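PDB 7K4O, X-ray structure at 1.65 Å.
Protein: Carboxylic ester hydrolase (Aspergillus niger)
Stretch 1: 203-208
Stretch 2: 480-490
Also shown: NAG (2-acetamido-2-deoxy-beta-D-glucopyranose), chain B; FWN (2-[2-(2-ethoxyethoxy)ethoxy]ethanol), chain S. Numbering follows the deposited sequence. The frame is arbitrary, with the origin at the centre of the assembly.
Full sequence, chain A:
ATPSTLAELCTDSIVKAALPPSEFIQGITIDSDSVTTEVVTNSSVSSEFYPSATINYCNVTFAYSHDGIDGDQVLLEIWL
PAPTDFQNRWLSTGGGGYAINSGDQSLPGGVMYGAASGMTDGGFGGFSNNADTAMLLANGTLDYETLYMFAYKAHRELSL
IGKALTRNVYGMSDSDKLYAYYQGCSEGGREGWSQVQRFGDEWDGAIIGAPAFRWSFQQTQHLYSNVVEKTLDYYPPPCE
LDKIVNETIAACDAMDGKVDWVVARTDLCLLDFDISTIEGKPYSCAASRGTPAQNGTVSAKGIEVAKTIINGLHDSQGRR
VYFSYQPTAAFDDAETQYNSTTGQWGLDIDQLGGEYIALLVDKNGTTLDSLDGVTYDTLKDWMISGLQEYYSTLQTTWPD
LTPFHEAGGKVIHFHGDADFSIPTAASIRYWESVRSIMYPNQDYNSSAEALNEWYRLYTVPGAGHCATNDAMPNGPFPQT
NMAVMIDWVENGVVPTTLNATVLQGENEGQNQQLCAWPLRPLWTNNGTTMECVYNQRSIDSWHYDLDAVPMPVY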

ATOM      1  N   TRP A 203       0.972  -5.853 -17.344  1.00 20.22           N
ATOM      2  CA  TRP A 203      -0.325  -5.192 -17.123  1.00 21.43           C
ATOM      3  C   TRP A 203      -0.447  -3.947 -17.982  1.00 20.01           C
ATOM      4  O   TRP A 203       0.531  -3.171 -18.122  1.00 21.33           O
ATOM      5  CB  TRP A 203      -0.545  -4.823 -15.665  1.00 21.09           C
ATOM      6  CG  TRP A 203      -0.448  -5.960 -14.700  1.00 20.30           C
ATOM      7  CD1 TRP A 203      -0.915  -7.236 -14.819  1.00 19.61           C
ATOM      8  CD2 TRP A 203       0.215  -5.897 -13.431  1.00 17.30           C
ATOM      9  NE1 TRP A 203      -0.632  -7.957 -13.671  1.00 19.22           N
ATOM     10  CE2 TRP A 203       0.084  -7.165 -12.833  1.00 18.99           C
ATOM     11  CE3 TRP A 203       0.883  -4.889 -12.726  1.00 18.92           C
ATOM     12  CZ2 TRP A 203       0.563  -7.449 -11.552  1.00 19.58           C
ATOM     13  CZ3 TRP A 203       1.359  -5.169 -11.465  1.00 18.32           C
ATOM     14  CH2 TRP A 203       1.194  -6.420 -10.880  1.00 18.71           C
ATOM     15  N   ASP A 204      -1.664  -3.672 -18.418  1.00 19.22           N
ATOM     16  CA  ASP A 204      -2.048  -2.410 -19.076  1.00 20.68           C
ATOM     17  C   ASP A 204      -2.275  -1.312 -18.056  1.00 19.71           C
ATOM     18  O   ASP A 204      -2.089  -0.115 -18.403  1.00 20.66           O
ATOM     19  CB  ASP A 204      -3.306  -2.620 -19.930  1.00 20.71           C
ATOM     20  CG  ASP A 204      -3.040  -3.660 -21.021  1.00 24.28           C
ATOM     21  OD1 ASP A 204      -2.156  -3.403 -21.893  1.00 29.66           O
ATOM     22  OD2 ASP A 204      -3.571  -4.804 -20.950  1.00 23.28           O
ATOM     23  N   GLY A 205      -2.722  -1.652 -16.845  1.00 19.93           N
ATOM     24  CA  GLY A 205      -3.009  -0.629 -15.830  1.00 20.19           C
ATOM     25  C   GLY A 205      -2.759  -1.195 -14.454  1.00 19.90           C
ATOM     26  O   GLY A 205      -3.138  -2.339 -14.186  1.00 21.58           O
ATOM     27  N   ALA A 206      -2.113  -0.426 -13.577  1.00 19.51           N
ATOM     28  CA  ALA A 206      -1.892  -0.851 -12.181  1.00 19.52           C
ATOM     29  C   ALA A 206      -2.533   0.181 -11.247  1.00 19.46           C
ATOM     30  O   ALA A 206      -2.321   1.384 -11.432  1.00 21.58           O
ATOM     31  CB  ALA A 206      -0.413  -0.965 -11.894  1.00 21.17           C
ATOM     32  N   ILE A 207      -3.310  -0.288 -10.306  1.00 20.16           N
ATOM     33  CA  ILE A 207      -3.985   0.482  -9.235  1.00 19.42           C
ATOM     34  C   ILE A 207      -3.287   0.173  -7.915  1.00 18.40           C
ATOM     35  O   ILE A 207      -3.294  -0.971  -7.457  1.00 20.39           O
ATOM     36  CB  ILE A 207      -5.482   0.152  -9.145  1.00 19.99           C
ATOM     37  CG1 ILE A 207      -6.212   0.417 -10.457  1.00 21.77           C
ATOM     38  CG2 ILE A 207      -6.112   0.874  -7.990  1.00 21.19           C
ATOM     39  CD1 ILE A 207      -7.488  -0.380 -10.551  1.00 23.21           C
ATOM     40  N   ILE A 208      -2.627   1.178  -7.361  1.00 20.50           N
ATOM     41  CA  ILE A 208      -1.670   1.018  -6.229  1.00 20.51           C
ATOM     42  C   ILE A 208      -2.004   1.987  -5.106  1.00 19.73           C
ATOM     43  O   ILE A 208      -1.920   3.192  -5.336  1.00 21.62           O
ATOM     44  CB  ILE A 208      -0.230   1.174  -6.708  1.00 21.43           C
ATOM     45  CG1 ILE A 208       0.112   0.028  -7.655  1.00 22.82           C
ATOM     46  CG2 ILE A 208       0.702   1.210  -5.490  1.00 22.35           C
ATOM     47  CD1 ILE A 208       1.346   0.238  -8.462  1.00 22.36           C
ATOM     48  N   THR A 480     -13.813   3.383  -6.529  1.00 24.11           N
ATOM     49  CA  THR A 480     -14.194   3.054  -7.922  1.00 24.20           C
ATOM     50  C   THR A 480     -12.949   3.011  -8.820  1.00 23.76           C
ATOM     51  O   THR A 480     -13.008   3.372  -9.992  1.00 22.11           O
ATOM     52  CB  THR A 480     -15.282   4.046  -8.383  1.00 24.68           C
ATOM     53  OG1 THR A 480     -14.819   5.396  -8.262  1.00 24.58           O
ATOM     54  CG2 THR A 480     -16.598   3.784  -7.664  1.00 27.05           C
ATOM     55  N   ASN A 481     -11.791   2.596  -8.284  1.00 22.57           N
ATOM     56  CA  ASN A 481     -10.561   2.686  -9.083  1.00 21.89           C
ATOM     57  C   ASN A 481     -10.572   1.718 -10.262  1.00 20.62           C
ATOM     58  O   ASN A 481      -9.941   2.066 -11.276  1.00 22.39           O
ATOM     59  CB  ASN A 481      -9.320   2.494  -8.234  1.00 22.74           C
ATOM     60  CG  ASN A 481      -9.081   3.665  -7.311  1.00 22.92           C
ATOM     61  OD1 ASN A 481      -9.579   4.784  -7.542  1.00 22.33           O
ATOM     62  ND2 ASN A 481      -8.230   3.453  -6.307  1.00 22.44           N
ATOM     63  N   MET A 482     -11.184   0.553 -10.158  1.00 20.82           N
ATOM     64  CA  MET A 482     -11.178  -0.402 -11.292  1.00 21.62           C
ATOM     65  C   MET A 482     -11.994   0.190 -12.455  1.00 23.65           C
ATOM     66  O   MET A 482     -11.516   0.222 -13.619  1.00 21.88           O
ATOM     67  CB  MET A 482     -11.729  -1.751 -10.876  1.00 23.70           C
ATOM     68  CG  MET A 482     -11.604  -2.786 -11.937  1.00 27.24           C
ATOM     69  SD  MET A 482      -9.842  -3.176 -12.352  1.00 27.54           S
ATOM     70  CE  MET A 482     -10.221  -4.594 -13.394  1.00 28.31           C
ATOM     71  N   ALA A 483     -13.151   0.773 -12.145  1.00 22.99           N
ATOM     72  CA  ALA A 483     -13.960   1.409 -13.210  1.00 22.93           C
ATOM     73  C   ALA A 483     -13.179   2.576 -13.829  1.00 22.83           C
ATOM     74  O   ALA A 483     -13.220   2.736 -15.071  1.00 22.83           O
ATOM     75  CB  ALA A 483     -15.319   1.870 -12.671  1.00 23.77           C
ATOM     76  N   VAL A 484     -12.495   3.389 -13.019  1.00 21.92           N
ATOM     77  CA  VAL A 484     -11.756   4.563 -13.544  1.00 20.88           C
ATOM     78  C   VAL A 484     -10.614   4.081 -14.436  1.00 20.08           C
ATOM     79  O   VAL A 484     -10.351   4.689 -15.510  1.00 22.95           O
ATOM     80  CB  VAL A 484     -11.305   5.478 -12.387  1.00 22.69           C
ATOM     81  CG1 VAL A 484     -10.300   6.529 -12.841  1.00 22.05           C
ATOM     82  CG2 VAL A 484     -12.524   6.107 -11.735  1.00 25.24           C
ATOM     83  N   MET A 485      -9.881   3.057 -13.976  1.00 21.62           N
ATOM     84  CA  MET A 485      -8.728   2.508 -14.745  1.00 21.26           C
ATOM     85  C   MET A 485      -9.231   1.902 -16.058  1.00 21.52           C
ATOM     86  O   MET A 485      -8.613   2.151 -17.093  1.00 21.40           O
ATOM     87  CB  MET A 485      -7.956   1.490 -13.900  1.00 21.45           C
ATOM     88  CG  MET A 485      -6.753   0.969 -14.614  1.00 22.66           C
ATOM     89  SD  MET A 485      -5.554   2.177 -15.171  1.00 23.41           S
ATOM     90  CE  MET A 485      -4.589   2.356 -13.656  1.00 23.66           C
ATOM     91  N   ILE A 486     -10.300   1.132 -16.015  1.00 21.73           N
ATOM     92  CA  ILE A 486     -10.881   0.586 -17.270  1.00 19.94           C
ATOM     93  C   ILE A 486     -11.214   1.742 -18.209  1.00 20.73           C
ATOM     94  O   ILE A 486     -10.927   1.637 -19.427  1.00 23.22           O
ATOM     95  CB  ILE A 486     -12.101  -0.278 -16.965  1.00 21.15           C
ATOM     96  CG1 ILE A 486     -11.686  -1.609 -16.340  1.00 20.98           C
ATOM     97  CG2 ILE A 486     -12.914  -0.493 -18.236  1.00 22.64           C
ATOM     98  CD1 ILE A 486     -12.796  -2.307 -15.659  1.00 22.59           C
ATOM     99  N   ASP A 487     -11.879   2.757 -17.699  1.00 22.90           N
ATOM    100  CA  ASP A 487     -12.260   3.899 -18.564  1.00 24.55           C
ATOM    101  C   ASP A 487     -11.022   4.562 -19.188  1.00 24.92           C
ATOM    102  O   ASP A 487     -11.043   4.971 -20.368  1.00 23.94           O
ATOM    103  CB  ASP A 487     -13.050   4.879 -17.735  1.00 22.91           C
ATOM    104  CG  ASP A 487     -14.293   5.414 -18.426  1.00 33.77           C
ATOM    105  OD1 ASP A 487     -14.662   4.899 -19.500  1.00 36.23           O
ATOM    106  OD2 ASP A 487     -14.850   6.375 -17.861  1.00 37.59           O
ATOM    107  N   TRP A 488      -9.944   4.688 -18.430  1.00 22.36           N
ATOM    108  CA  TRP A 488      -8.692   5.285 -18.909  1.00 21.64           C
ATOM    109  C   TRP A 488      -8.096   4.381 -19.983  1.00 22.81           C
ATOM    110  O   TRP A 488      -7.824   4.834 -21.120  1.00 23.97           O
ATOM    111  CB  TRP A 488      -7.758   5.511 -17.740  1.00 23.72           C
ATOM    112  CG  TRP A 488      -6.578   6.365 -18.048  1.00 23.74           C
ATOM    113  CD1 TRP A 488      -6.348   7.140 -19.151  1.00 26.62           C
ATOM    114  CD2 TRP A 488      -5.478   6.618 -17.146  1.00 22.85           C
ATOM    115  NE1 TRP A 488      -5.189   7.846 -19.000  1.00 26.97           N
ATOM    116  CE2 TRP A 488      -4.645   7.560 -17.776  1.00 25.12           C
ATOM    117  CE3 TRP A 488      -5.151   6.162 -15.872  1.00 25.31           C
ATOM    118  CZ2 TRP A 488      -3.487   8.058 -17.166  1.00 26.45           C
ATOM    119  CZ3 TRP A 488      -4.000   6.643 -15.272  1.00 25.94           C
ATOM    120  CH2 TRP A 488      -3.182   7.565 -15.922  1.00 24.93           C
ATOM    121  N   VAL A 489      -7.829   3.137 -19.645  1.00 20.87           N
ATOM    122  CA  VAL A 489      -7.096   2.209 -20.531  1.00 23.64           C
ATOM    123  C   VAL A 489      -7.932   1.844 -21.769  1.00 24.58           C
ATOM    124  O   VAL A 489      -7.382   1.865 -22.887  1.00 23.29           O
ATOM    125  CB  VAL A 489      -6.691   0.950 -19.729  1.00 23.28           C
ATOM    126  CG1 VAL A 489      -6.204  -0.117 -20.683  1.00 23.96           C
ATOM    127  CG2 VAL A 489      -5.634   1.280 -18.689  1.00 24.71           C
ATOM    128  N   GLU A 490      -9.206   1.512 -21.578  1.00 21.64           N
ATOM    129  CA  GLU A 490     -10.017   0.943 -22.662  1.00 20.35           C
ATOM    130  C   GLU A 490     -10.772   2.032 -23.424  1.00 25.00           C
ATOM    131  O   GLU A 490     -11.067   1.789 -24.616  1.00 25.93           O
ATOM    132  CB  GLU A 490     -10.986  -0.105 -22.166  1.00 21.93           C
ATOM    133  CG  GLU A 490     -10.276  -1.236 -21.413  1.00 22.01           C
ATOM    134  CD  GLU A 490     -11.159  -2.388 -20.992  1.00 23.96           C
ATOM    135  OE1 GLU A 490     -12.240  -2.619 -21.586  1.00 22.49           O
ATOM    136  OE2 GLU A 490     -10.781  -3.066 -20.033  1.00 21.37           O
TER
HETATM  137  C1  NAG B   1     -17.809   7.831  -9.042  0.85 28.68           C
HETATM  138  C2  NAG B   1     -18.399   6.782  -9.937  0.91 27.72           C
HETATM  139  C3  NAG B   1     -19.930   6.896  -9.902  0.79 30.22           C
HETATM  140  C4  NAG B   1     -20.421   6.811  -8.458  1.00 31.14           C
HETATM  141  C5  NAG B   1     -19.708   7.890  -7.654  0.94 29.63           C
HETATM  142  C6  NAG B   1     -20.069   7.876  -6.167  1.00 30.00           C
HETATM  143  C7  NAG B   1     -17.139   6.037 -11.829  0.84 33.12           C
HETATM  144  C8  NAG B   1     -16.580   6.149 -13.172  0.86 36.82           C
HETATM  145  N2  NAG B   1     -17.911   6.970 -11.260  0.86 29.91           N
HETATM  146  O3  NAG B   1     -20.489   5.802 -10.645  0.85 28.34           O
HETATM  147  O4  NAG B   1     -21.849   7.089  -8.504  1.00 35.62           O
HETATM  148  O5  NAG B   1     -18.299   7.663  -7.747  0.85 27.27           O
HETATM  149  O6  NAG B   1     -19.338   8.845  -5.476  0.84 26.03           O
HETATM  150  O7  NAG B   1     -16.875   5.009 -11.288  1.00 38.84           O
HETATM  151  O4  FWN S 612     -17.265  -1.201 -17.244  1.00 58.45           O
HETATM  152  C5  FWN S 612     -16.687  -0.291 -16.369  1.00 48.55           C
HETATM  153  C6  FWN S 612     -16.027   0.883 -16.994  0.94 58.72           C
HETATM  154  O7  FWN S 612     -16.163   2.137 -16.474  1.00 62.72           O
HETATM  155  C8  FWN S 612     -17.239   2.898 -16.860  1.00 68.31           C
HETATM  156  C9  FWN S 612     -17.696   3.949 -15.918  1.00 73.76           C
HETATM  157  O10 FWN S 612     -18.709   3.631 -15.026  1.00 81.11           O
HETATM  158  C11 FWN S 612     -19.625   4.605 -14.668  0.86 77.84           C
HETATM  159  C12 FWN S 612     -20.592   4.256 -13.607  1.00 70.37           C
HETATM  160  O13 FWN S 612     -21.340   3.115 -13.835  1.00 73.35           O
HETATM  161  C14 FWN S 612     -22.086   2.600 -12.789  1.00 73.42           C
HETATM  162  C1  FWN S 612     -22.729   1.256 -12.909  1.00 66.10           C

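Strand residues 205-208 lie against one face of the helix at 481-490, running nearly antiparallel to it (153°) with the axes 9.2 Å apart at their closest. No hydrogen bond crosses between them; the helix spends its backbone on its own i to i+4 ladder, and what remains for the contact is packing, 321 Å² in all.

I207 carries the largest share. Its CA-to-CB bond points toward the helix, and with chi1 in m and chi2 in t the chain reaches across the first turn: CD1 sits 3.5 Å from N481 O, 3.8 Å from M482 CA and 3.9 Å from M485 CB, while CG2 rests 3.6 Å from N481 CB. A branched residue suits a strand and here fills space along the helix with two methyl groups. The SD of M482, whose CB points sideways, lies 4.1 Å from I207 CD1.

M485, one turn on from N481, is the helix's main contributor. Its t, p, p side chain bends over the strand, placing SD 3.8 Å from G205 CA and CE 3.3 Å from A206 O. An unbranched, flexible chain can follow the strand backbone in this way, and G205 leaves it room: a CB there would point toward the helix and fall 2.7 Å from M485 SD, a clash, and 3.3 Å from V489 CG2. Here G205 CA and M485 CA are 6.6 Å apart.

V489, a further turn along, closes the contact with its CG2 3.8 Å from D204 O and its CG1 3.9 Å from D204 CB. The carboxylate of D204 is hydrogen-bonded elsewhere in the structure. Strand alternation completes the pattern: A206 and I208 point away, leaving I207 and the bare G205 to meet a helix face spaced as N481, M485 and V489.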